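Local coordinates for uncharacterized protein (Nostoc punctiforme, PDB 2QDR) that is of unknown function but has a double-stranded beta-helix fold of the cupin clan and may be a dioxygenase, at residues Gln54-Thr58 and Asn59-Glu63; Phe136-Ala139 and Gly140-Ile143. All blocks are in the same frame, centred on the assembly; numbering follows the deposited sequence. Where two conformers were deposited one is given.

Both interactions are local turns at strand ends, and they come in series along the chain, interaction 1 first. Their centres lie 29 Å apart, on opposite sides of the chain's centre, and their nearest atoms stay about 20 Å from each other. Interaction 1 follows strand 54-57, an outermost strand of the antiparallel sheet that also holds strand 260-264, and leads to the sheet of strands 64-67 and 133-137. Interaction 2 follows strand 133-137 of that second sheet and leads to the sheet of strand 146-149. In each case, then, a tight turn carries the chain from one sheet of this all-beta protein to the next.

Interaction 1. Residues Gln54-Thr58 and Asn59-Glu63; sequences QFFDT and NTVME
Two overlapping beta turns, Asp57 to Thr60 and Thr58 to Val61, swing the chain off the end of strand 54-57. The second is closed by Val61 N on Thr58 O at 3.2 Å; the first has only a weak bond from Thr60 N to Asp57 O, at 3.4 Å. A side chain makes up for that: the hydroxyl OG1 of Thr60 donates to the same Asp57 O at 2.9 Å, coming in tilted 24° from the carbonyl plane. Thr60 can do this because its OG1 is tucked between its own N and carbonyl carbon, facing back down the turn. Asp57 is thus gripped at its carbonyl and also bonds through its side chain. With CG anti to the backbone N (chi1 -174°), its carboxylate reaches forward along the chain, and OD1 accepts the backbone N of Asn59 at 3.1 Å from above the carboxylate plane. The Asn59 side chain passes close beside the same carboxylate, its amide plane turned 72° from it; ND2 sits near OD1 but is poorly aimed for a bond, while Asn59 OD1 is taken by Arg95. Farther round the turn, CG2 of Val61 touches CD2 and CE2 of the Phe56 ring, 3.7 Å from CE2, and Tyr261 meets that ring too. Thr58 points away, its OG1 bonded to Asp259 O. The side-chain loop from Asp57 OD1 to Asn59 N is an Asx turn, here built onto consecutive beta turns in the link between two sheets of the double-stranded beta-helix fold.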
loop_
_atom_site.group_PDB
_atom_site.type_symbol
_atom_site.label_atom_id
_atom_site.label_comp_id
_atom_site.label_asym_id
_atom_site.label_seq_id
_atom_site.Cartn_x
_atom_site.Cartn_y
_atom_site.Cartn_z
ATOM N N GLN A 54 -27.327 28.856 5.907
ATOM C CA GLN A 54 -28.547 29.271 5.200
ATOM C C GLN A 54 -28.695 28.469 3.916
ATOM O O GLN A 54 -27.748 28.387 3.139
ATOM C CB GLN A 54 -28.539 30.749 4.858
ATOM C CG GLN A 54 -28.361 31.678 6.042
ATOM C CD GLN A 54 -28.521 33.129 5.654
ATOM O OE1 GLN A 54 -29.301 33.457 4.766
ATOM N NE2 GLN A 54 -27.822 34.012 6.348
ATOM N N PHE A 55 -29.884 27.893 3.709
ATOM C CA PHE A 55 -30.188 27.095 2.538
ATOM C C PHE A 55 -31.401 27.659 1.818
ATOM O O PHE A 55 -32.368 28.055 2.469
ATOM C CB PHE A 55 -30.543 25.659 2.924
ATOM C CG PHE A 55 -29.626 25.031 3.939
ATOM C CD1 PHE A 55 -28.257 25.037 3.753
ATOM C CD2 PHE A 55 -30.149 24.304 5.016
ATOM C CE1 PHE A 55 -27.397 24.423 4.671
ATOM C CE2 PHE A 55 -29.300 23.665 5.940
ATOM C CZ PHE A 55 -27.919 23.733 5.764
ATOM N N PHE A 56 -31.372 27.674 0.486
ATOM C CA PHE A 56 -32.517 28.164 -0.296
ATOM C C PHE A 56 -32.506 27.710 -1.762
ATOM O O PHE A 56 -31.460 27.388 -2.331
ATOM C CB PHE A 56 -32.643 29.695 -0.221
ATOM C CG PHE A 56 -31.422 30.439 -0.651
ATOM C CD1 PHE A 56 -30.444 30.782 0.276
ATOM C CD2 PHE A 56 -31.263 30.840 -1.972
ATOM C CE1 PHE A 56 -29.321 31.492 -0.106
ATOM C CE2 PHE A 56 -30.137 31.550 -2.366
ATOM C CZ PHE A 56 -29.168 31.884 -1.431
ATOM N N ASP A 57 -33.704 27.691 -2.341
ATOM C CA ASP A 57 -33.930 27.302 -3.711
ATOM C C ASP A 57 -33.613 28.513 -4.569
ATOM O O ASP A 57 -34.230 29.558 -4.395
ATOM C CB ASP A 57 -35.396 26.869 -3.889
ATOM C CG ASP A 57 -35.712 26.299 -5.275
ATOM O OD1 ASP A 57 -34.810 26.147 -6.129
ATOM O OD2 ASP A 57 -36.905 25.991 -5.504
ATOM N N THR A 58 -32.650 28.380 -5.481
ATOM C CA THR A 58 -32.279 29.480 -6.386
ATOM C C THR A 58 -33.395 29.790 -7.406
ATOM O O THR A 58 -33.441 30.912 -7.921
ATOM C CB THR A 58 -30.931 29.231 -7.116
ATOM O OG1 THR A 58 -30.994 28.027 -7.902
ATOM C CG2 THR A 58 -29.793 29.129 -6.106
ATOM N N ASN A 59 -34.274 28.816 -7.692
ATOM C CA ASN A 59 -35.414 29.024 -8.591
ATOM C C ASN A 59 -36.294 30.179 -8.097
ATOM O O ASN A 59 -36.729 30.998 -8.894
ATOM C CB ASN A 59 -36.300 27.772 -8.712
ATOM C CG ASN A 59 -35.616 26.590 -9.398
ATOM O OD1 ASN A 59 -34.861 26.740 -10.347
ATOM N ND2 ASN A 59 -35.954 25.397 -8.951
ATOM N N THR A 60 -36.526 30.238 -6.781
ATOM C CA THR A 60 -37.363 31.277 -6.151
ATOM C C THR A 60 -36.653 32.630 -5.917
ATOM O O THR A 60 -37.309 33.596 -5.515
ATOM C CB THR A 60 -37.956 30.783 -4.807
ATOM O OG1 THR A 60 -36.904 30.558 -3.860
ATOM C CG2 THR A 60 -38.752 29.495 -5.015
ATOM N N VAL A 61 -35.336 32.700 -6.132
ATOM C CA VAL A 61 -34.598 33.955 -5.997
ATOM C C VAL A 61 -35.007 34.773 -7.200
ATOM O O VAL A 61 -35.125 34.224 -8.303
ATOM C CB VAL A 61 -33.069 33.778 -5.994
ATOM C CG1 VAL A 61 -32.343 35.140 -6.026
ATOM C CG2 VAL A 61 -32.615 32.964 -4.785
HETATM N N MSE A 62 -35.199 36.073 -6.991
HETATM C CA MSE A 62 -35.663 36.908 -8.100
HETATM C C MSE A 62 -34.593 37.095 -9.179
HETATM O O MSE A 62 -33.417 37.356 -8.925
HETATM C CB MSE A 62 -36.247 38.245 -7.650
HETATM C CG MSE A 62 -36.896 38.963 -8.834
HETATM SE SE MSE A 62 -38.364 40.074 -8.336
HETATM C CE MSE A 62 -39.594 38.696 -7.593
ATOM N N GLU A 63 -35.069 36.903 -10.411
ATOM C CA GLU A 63 -34.261 36.961 -11.610
ATOM C C GLU A 63 -34.368 38.334 -12.265
ATOM O O GLU A 63 -35.326 38.612 -12.992
ATOM C CB GLU A 63 -34.710 35.855 -12.575
ATOM C CG GLU A 63 -33.901 35.766 -13.848
ATOM C CD GLU A 63 -34.285 34.593 -14.720
ATOM O OE1 GLU A 63 -35.399 34.043 -14.568
ATOM O OE2 GLU A 63 -33.461 34.235 -15.583
#

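Interaction 2. Residues Phe136-Ala139 and Gly140-Ile143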
loop_
_atom_site.group_PDB
_atom_site.type_symbol
_atom_site.label_atom_id
_atom_site.label_comp_id
_atom_site.label_asym_id
_atom_site.label_seq_id
_atom_site.Cartn_x
_atom_site.Cartn_y
_atom_site.Cartn_z
ATOM N N PHE A 136 -11.302 29.468 -14.411
ATOM C CA PHE A 136 -10.853 30.454 -13.428
ATOM C C PHE A 136 -10.057 31.471 -14.236
ATOM O O PHE A 136 -9.023 31.129 -14.808
ATOM C CB PHE A 136 -9.969 29.901 -12.313
ATOM C CG PHE A 136 -9.527 30.962 -11.340
ATOM C CD1 PHE A 136 -8.379 31.707 -11.561
ATOM C CD2 PHE A 136 -10.283 31.239 -10.221
ATOM C CE1 PHE A 136 -7.989 32.704 -10.675
ATOM C CE2 PHE A 136 -9.897 32.236 -9.318
ATOM C CZ PHE A 136 -8.747 32.963 -9.548
ATOM N N ILE A 137 -10.535 32.707 -14.254
ATOM C CA ILE A 137 -9.920 33.790 -14.990
ATOM C C ILE A 137 -9.375 34.806 -13.984
ATOM O O ILE A 137 -10.144 35.608 -13.445
ATOM C CB ILE A 137 -10.943 34.453 -15.939
ATOM C CG1 ILE A 137 -11.615 33.390 -16.821
ATOM C CG2 ILE A 137 -10.263 35.561 -16.776
ATOM C CD1 ILE A 137 -12.779 33.898 -17.630
ATOM N N PRO A 138 -8.053 34.771 -13.712
ATOM C CA PRO A 138 -7.491 35.734 -12.764
ATOM C C PRO A 138 -7.639 37.146 -13.283
ATOM O O PRO A 138 -7.714 37.344 -14.498
ATOM C CB PRO A 138 -6.000 35.365 -12.687
ATOM C CG PRO A 138 -5.838 34.097 -13.414
ATOM C CD PRO A 138 -7.028 33.871 -14.261
ATOM N N ALA A 139 -7.708 38.103 -12.366
ATOM C CA ALA A 139 -7.852 39.505 -12.722
ATOM C C ALA A 139 -6.684 39.902 -13.585
ATOM O O ALA A 139 -5.548 39.582 -13.251
ATOM C CB ALA A 139 -7.891 40.376 -11.484
ATOM N N GLY A 140 -6.966 40.542 -14.714
ATOM C CA GLY A 140 -5.931 41.002 -15.636
ATOM C C GLY A 140 -5.607 40.070 -16.788
ATOM O O GLY A 140 -4.919 40.478 -17.716
ATOM N N VAL A 141 -6.075 38.825 -16.735
ATOM C CA VAL A 141 -5.823 37.865 -17.805
ATOM C C VAL A 141 -6.817 38.108 -18.916
ATOM O O VAL A 141 -8.011 38.168 -18.660
ATOM C CB VAL A 141 -5.942 36.394 -17.327
ATOM C CG1 VAL A 141 -5.825 35.403 -18.511
ATOM C CG2 VAL A 141 -4.890 36.112 -16.244
ATOM N N ARG A 142 -6.313 38.225 -20.143
ATOM C CA ARG A 142 -7.147 38.459 -21.321
ATOM C C ARG A 142 -7.830 37.202 -21.827
ATOM O O ARG A 142 -7.219 36.145 -21.935
ATOM C CB ARG A 142 -6.331 39.045 -22.478
ATOM C CG ARG A 142 -7.136 39.381 -23.741
ATOM C CD ARG A 142 -6.216 39.919 -24.811
ATOM N NE ARG A 142 -6.925 40.184 -26.067
ATOM C CZ ARG A 142 -7.270 39.262 -26.970
ATOM N NH1 ARG A 142 -7.018 37.958 -26.788
ATOM N NH2 ARG A 142 -7.911 39.649 -28.065
ATOM N N ILE A 143 -9.100 37.376 -22.179
ATOM C CA ILE A 143 -9.963 36.349 -22.717
ATOM C C ILE A 143 -10.329 36.843 -24.082
ATOM O O ILE A 143 -10.489 38.044 -24.261
ATOM C CB ILE A 143 -11.258 36.192 -21.897
ATOM C CG1 ILE A 143 -10.946 35.832 -20.441
ATOM C CG2 ILE A 143 -12.202 35.137 -22.508
ATOM C CD1 ILE A 143 -10.195 34.517 -20.252
#
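A type II beta turn from Pro138 to Val141 reverses the chain as it leaves strand 133-137. It is closed by Val141 N on Pro138 O, 3.1 Å apart, a fairly straight bond at 163° about the hydrogen. Ala139 and Gly140 fill the two corner positions, and the positive phi of Gly140 (95°) is the backbone shape that a type II turn needs at its second corner. From beyond the two segments, Asp112 OD1 accepts Ala139 N, and Gly140 makes backbone bonds with Phe109 and His175. The sequence Pro-Ala-Gly is consistent with the Pro-X-Gly of the second conserved cupin motif. In metal-binding cupins a histidine ligand comes three residues after that glycine; here the matching position is probably that of Ile143, an apolar side chain. Past the turn, Ile143 faces Ile137 across the two arms, and the two branched chains meet tip to tip: CD1 of Ile143 lies 3.6 Å from CG2 of Ile137 and, as a second contact, 3.7 Å from its CD1. The first torsion of Ile137 (chi1 -53°) sets CG2 anti to the backbone N, with CG1 beside the N, and this puts CG2 toward Ile143. On the proline side, Val141 lays CG2 against the ring of Pro138, reaching CG at 3.6 Å and CD at 3.7 Å. Phe183 packs on both Pro138 and Ile143, Leu180 on Val141, and Ile115 of strand 113-117 on Ile137.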